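Local structure of Ral guanine nucleotide dissociation stimulator-like 2 (Mus musculus, 4JGW) at residues A[97-100]-A[101-105]; A[108-111]-A[112-115]. The protein probably acts as a guanine nucleotide exchange factor for small G proteins and is a putative effector of Ras and/or Rap, associating with their GTP-bound forms in vitro. All coordinates share one frame; numbering follows the deposited sequence.

Contacts 1 and 2 sit about 10 Å apart between centres, in the Ras-GEF N-terminal (REM) region. Contact 1 is the C-terminal end of helix 89-101 running into the loop that follows; contact 2 is the first two turns of the next helix, 108-128. The first is partly buried, the second lies mostly at the surface. In contact 1 the helical bonding runs out and acidic side chains turn to helix 138-151, whereas in contact 2 it starts up and threonine hydroxyls share acceptors with backbone amides. The two meet directly: CD2 of L103 packs on CG2 of T114 at 3.7 Å, and L100 lies against T115.

Contact 1 (A[97-100]-A[101-105]); sequences ADRL and EALES
The peptide N-H of A102 reaches O of D98 at 3.0 Å, almost in line with the carbonyl bond, and that of E101 reaches O of A97 at 3.1 Å. These are the last two i to i+4 bonds of helix 89-101, and the contact is the C-terminal end of that helix in the Ras-GEF N-terminal (REM) region. A102 is the first residue to leave helical backbone angles. The next bond drops back to i+3: N of L103 binds O of L100 at 3.2 Å, coming from above the carbonyl plane, 67° out of it, away from the direction of a lone pair. A weak bond from E104 N to O of E101 carries the turning a little further into the loop.

On the acidic side, D98 and E101 set their carboxylates near each other, with OD1 of D98 4.1 Å from OE1 of E101 and the two planes 51° apart. The likely repulsion is probably eased by R143 of helix 138-151, which forms a salt bridge with D98 and a long, weak ion pair with E101. With CG turned beside its own backbone N (chi1 -78°), E101 lays its methylene over O of A97, CG to O 3.2 Å. E104 has a salt bridge of its own, to R150 of the same helix.

L100 faces inward, onto L144 and F147 of that helix and onto T115 and A118 of helix 108-128. L103 points back at the helix end, its CB 3.4 Å from O of R99. Meanwhile R99, bent at chi2, brings its guanidinium obliquely across L103, whose methyl CD1 stands over the centre of one face, 3.8 Å from CZ of R99.

Contact 2 (A[108-111]-A[112-115]); sequences PGEL and ERTT
E112 N to O of P108 (3.1 Å), T114 N to O of E110 (3.2 Å) and T115 N to O of L111 (3.0 Å) are regular i to i+4 helical bonds, while that from R113 N to O of G109 is weak. Two of these carbonyls are gripped twice. OG1 of T115 also donates to O of L111, at 2.6 Å, and OG1 of T114 to O of E110, at 3.2 Å; in each pair hydroxyl and amide arrive from opposite faces of the carbonyl plane. Both hydroxyls can fold back because OG1 lies beside its own backbone N (chi1 -53° in T115, -55° in T114), the usual way a helical threonine satisfies its side chain on the preceding turn. This is the start of helix 108-128 in the Ras-GEF N-terminal region. L111 runs beside T115, pointing the same way, its CD2 3.4 Å from OG1; the pair faces helix 138-151, where both touch F147. Elsewhere around the helix, E110 and R113 also lie side by side, pointing the same way, the arginine chain bent at chi3, with the carboxylate and guanidinium planes nearly parallel, 8° apart. Their charged ends do not meet: OE1 of E110 and NH1 of R113 stay 5.2 Å apart, and what R113 NH2 approaches is CG of E110, at 4.0 Å.

Contact 1 (A[97-100]-A[101-105])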
loop_
_atom_site.group_PDB
_atom_site.type_symbol
_atom_site.label_atom_id
_atom_site.label_comp_id
_atom_site.label_asym_id
_atom_site.label_seq_id
_atom_site.Cartn_x
_atom_site.Cartn_y
_atom_site.Cartn_z
ATOM N N ALA A 97 0.580 0.652 -28.395
ATOM C CA ALA A 97 1.161 1.109 -29.659
ATOM C C ALA A 97 0.823 0.165 -30.814
ATOM O O ALA A 97 0.626 0.615 -31.940
ATOM C CB ALA A 97 2.667 1.275 -29.527
ATOM N N ASP A 98 0.753 -1.134 -30.523
ATOM C CA ASP A 98 0.306 -2.134 -31.496
ATOM C C ASP A 98 -1.118 -1.855 -31.968
ATOM O O ASP A 98 -1.379 -1.798 -33.171
ATOM C CB ASP A 98 0.375 -3.545 -30.901
ATOM C CG ASP A 98 1.770 -4.142 -30.951
ATOM O OD1 ASP A 98 2.695 -3.483 -31.470
ATOM O OD2 ASP A 98 1.936 -5.281 -30.465
ATOM N N ARG A 99 -2.024 -1.679 -31.006
ATOM C CA ARG A 99 -3.443 -1.452 -31.278
ATOM C C ARG A 99 -3.683 -0.187 -32.103
ATOM O O ARG A 99 -4.534 -0.175 -32.994
ATOM C CB ARG A 99 -4.243 -1.426 -29.966
ATOM C CG ARG A 99 -5.739 -1.129 -30.102
ATOM C CD ARG A 99 -6.489 -2.198 -30.886
ATOM N NE ARG A 99 -7.886 -1.822 -31.097
ATOM C CZ ARG A 99 -8.739 -2.474 -31.884
ATOM N NH1 ARG A 99 -8.354 -3.554 -32.555
ATOM N NH2 ARG A 99 -9.988 -2.042 -31.999
ATOM N N LEU A 100 -2.920 0.864 -31.811
ATOM C CA LEU A 100 -3.012 2.120 -32.554
ATOM C C LEU A 100 -2.498 1.977 -33.988
ATOM O O LEU A 100 -3.062 2.565 -34.913
ATOM C CB LEU A 100 -2.263 3.243 -31.825
ATOM C CG LEU A 100 -2.823 3.760 -30.494
ATOM C CD1 LEU A 100 -1.802 4.651 -29.796
ATOM C CD2 LEU A 100 -4.145 4.502 -30.681
ATOM N N GLU A 101 -1.434 1.193 -34.158
ATOM C CA GLU A 101 -0.832 0.948 -35.471
ATOM C C GLU A 101 -1.737 0.132 -36.392
ATOM O O GLU A 101 -1.808 0.398 -37.592
ATOM C CB GLU A 101 0.523 0.251 -35.323
ATOM C CG GLU A 101 1.659 1.181 -34.927
ATOM C CD GLU A 101 2.890 0.437 -34.435
ATOM O OE1 GLU A 101 2.967 -0.800 -34.606
ATOM O OE2 GLU A 101 3.789 1.096 -33.875
ATOM N N ALA A 102 -2.427 -0.856 -35.826
ATOM C CA ALA A 102 -3.373 -1.682 -36.580
ATOM C C ALA A 102 -4.667 -0.923 -36.883
ATOM O O ALA A 102 -5.625 -1.491 -37.421
ATOM C CB ALA A 102 -3.673 -2.968 -35.823
ATOM N N LEU A 103 -4.678 0.365 -36.548
ATOM C CA LEU A 103 -5.865 1.196 -36.671
ATOM C C LEU A 103 -5.593 2.441 -37.519
ATOM O O LEU A 103 -6.432 3.341 -37.604
ATOM C CB LEU A 103 -6.360 1.587 -35.276
ATOM C CG LEU A 103 -7.811 1.257 -34.914
ATOM C CD1 LEU A 103 -8.037 -0.248 -34.844
ATOM C CD2 LEU A 103 -8.160 1.890 -33.589
ATOM N N GLU A 104 -4.421 2.475 -38.150
ATOM C CA GLU A 104 -4.017 3.591 -39.008
ATOM C C GLU A 104 -4.760 3.633 -40.346
ATOM O O GLU A 104 -4.894 4.700 -40.950
ATOM C CB GLU A 104 -2.503 3.572 -39.242
ATOM C CG GLU A 104 -1.698 4.248 -38.140
ATOM C CD GLU A 104 -0.199 4.143 -38.356
ATOM O OE1 GLU A 104 0.359 3.043 -38.161
ATOM O OE2 GLU A 104 0.423 5.166 -38.712
ATOM N N SER A 105 -5.236 2.475 -40.803
ATOM C CA SER A 105 -5.991 2.377 -42.057
ATOM C C SER A 105 -7.476 2.695 -41.882
ATOM O O SER A 105 -8.203 2.851 -42.867
ATOM C CB SER A 105 -5.828 0.986 -42.676
ATOM O OG SER A 105 -4.529 0.815 -43.215
#

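Contact 2 (A[108-111]-A[112-115])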
loop_
_atom_site.group_PDB
_atom_site.type_symbol
_atom_site.label_atom_id
_atom_site.label_comp_id
_atom_site.label_asym_id
_atom_site.label_seq_id
_atom_site.Cartn_x
_atom_site.Cartn_y
_atom_site.Cartn_z
ATOM N N PRO A 108 -10.983 8.316 -40.458
ATOM C CA PRO A 108 -10.532 9.389 -39.556
ATOM C C PRO A 108 -11.339 9.551 -38.263
ATOM O O PRO A 108 -10.765 9.901 -37.229
ATOM C CB PRO A 108 -10.645 10.658 -40.421
ATOM C CG PRO A 108 -11.376 10.244 -41.672
ATOM C CD PRO A 108 -11.075 8.796 -41.848
ATOM N N GLY A 109 -12.646 9.300 -38.323
ATOM C CA GLY A 109 -13.524 9.396 -37.155
ATOM C C GLY A 109 -13.216 8.379 -36.068
ATOM O O GLY A 109 -13.197 8.713 -34.879
ATOM N N GLU A 110 -12.978 7.135 -36.479
ATOM C CA GLU A 110 -12.639 6.058 -35.549
ATOM C C GLU A 110 -11.200 6.157 -35.051
ATOM O O GLU A 110 -10.918 5.834 -33.895
ATOM C CB GLU A 110 -12.878 4.692 -36.195
ATOM C CG GLU A 110 -14.349 4.334 -36.348
ATOM C CD GLU A 110 -14.565 3.080 -37.174
ATOM O OE1 GLU A 110 -14.073 2.003 -36.776
ATOM O OE2 GLU A 110 -15.240 3.175 -38.219
ATOM N N LEU A 111 -10.301 6.602 -35.928
ATOM C CA LEU A 111 -8.885 6.757 -35.595
ATOM C C LEU A 111 -8.696 7.809 -34.504
ATOM O O LEU A 111 -8.010 7.560 -33.513
ATOM C CB LEU A 111 -8.075 7.144 -36.840
ATOM C CG LEU A 111 -6.658 6.595 -37.071
ATOM C CD1 LEU A 111 -6.046 7.256 -38.301
ATOM C CD2 LEU A 111 -5.727 6.749 -35.872
ATOM N N GLU A 112 -9.320 8.971 -34.696
ATOM C CA GLU A 112 -9.210 10.101 -33.770
ATOM C C GLU A 112 -9.814 9.787 -32.399
ATOM O O GLU A 112 -9.290 10.221 -31.370
ATOM C CB GLU A 112 -9.880 11.341 -34.372
ATOM C CG GLU A 112 -9.497 12.660 -33.705
ATOM C CD GLU A 112 -10.330 13.841 -34.187
ATOM O OE1 GLU A 112 -11.104 13.686 -35.158
ATOM O OE2 GLU A 112 -10.205 14.932 -33.588
ATOM N N ARG A 113 -10.916 9.039 -32.405
ATOM C CA ARG A 113 -11.614 8.625 -31.189
ATOM C C ARG A 113 -10.729 7.740 -30.308
ATOM O O ARG A 113 -10.504 8.053 -29.138
ATOM C CB ARG A 113 -12.907 7.890 -31.556
ATOM C CG ARG A 113 -13.798 7.507 -30.378
ATOM C CD ARG A 113 -14.647 6.277 -30.702
ATOM N NE ARG A 113 -15.544 6.490 -31.838
ATOM C CZ ARG A 113 -16.033 5.520 -32.609
ATOM N NH1 ARG A 113 -15.712 4.250 -32.386
ATOM N NH2 ARG A 113 -16.842 5.821 -33.616
ATOM N N THR A 114 -10.226 6.649 -30.885
ATOM C CA THR A 114 -9.393 5.683 -30.167
ATOM C C THR A 114 -8.056 6.291 -29.737
ATOM O O THR A 114 -7.573 6.019 -28.633
ATOM C CB THR A 114 -9.157 4.411 -31.007
ATOM O OG1 THR A 114 -10.419 3.865 -31.403
ATOM C CG2 THR A 114 -8.384 3.354 -30.214
ATOM N N THR A 115 -7.471 7.112 -30.607
ATOM C CA THR A 115 -6.251 7.847 -30.275
ATOM C C THR A 115 -6.505 8.761 -29.073
ATOM O O THR A 115 -5.656 8.879 -28.190
ATOM C CB THR A 115 -5.718 8.657 -31.478
ATOM O OG1 THR A 115 -5.574 7.787 -32.607
ATOM C CG2 THR A 115 -4.363 9.278 -31.164
#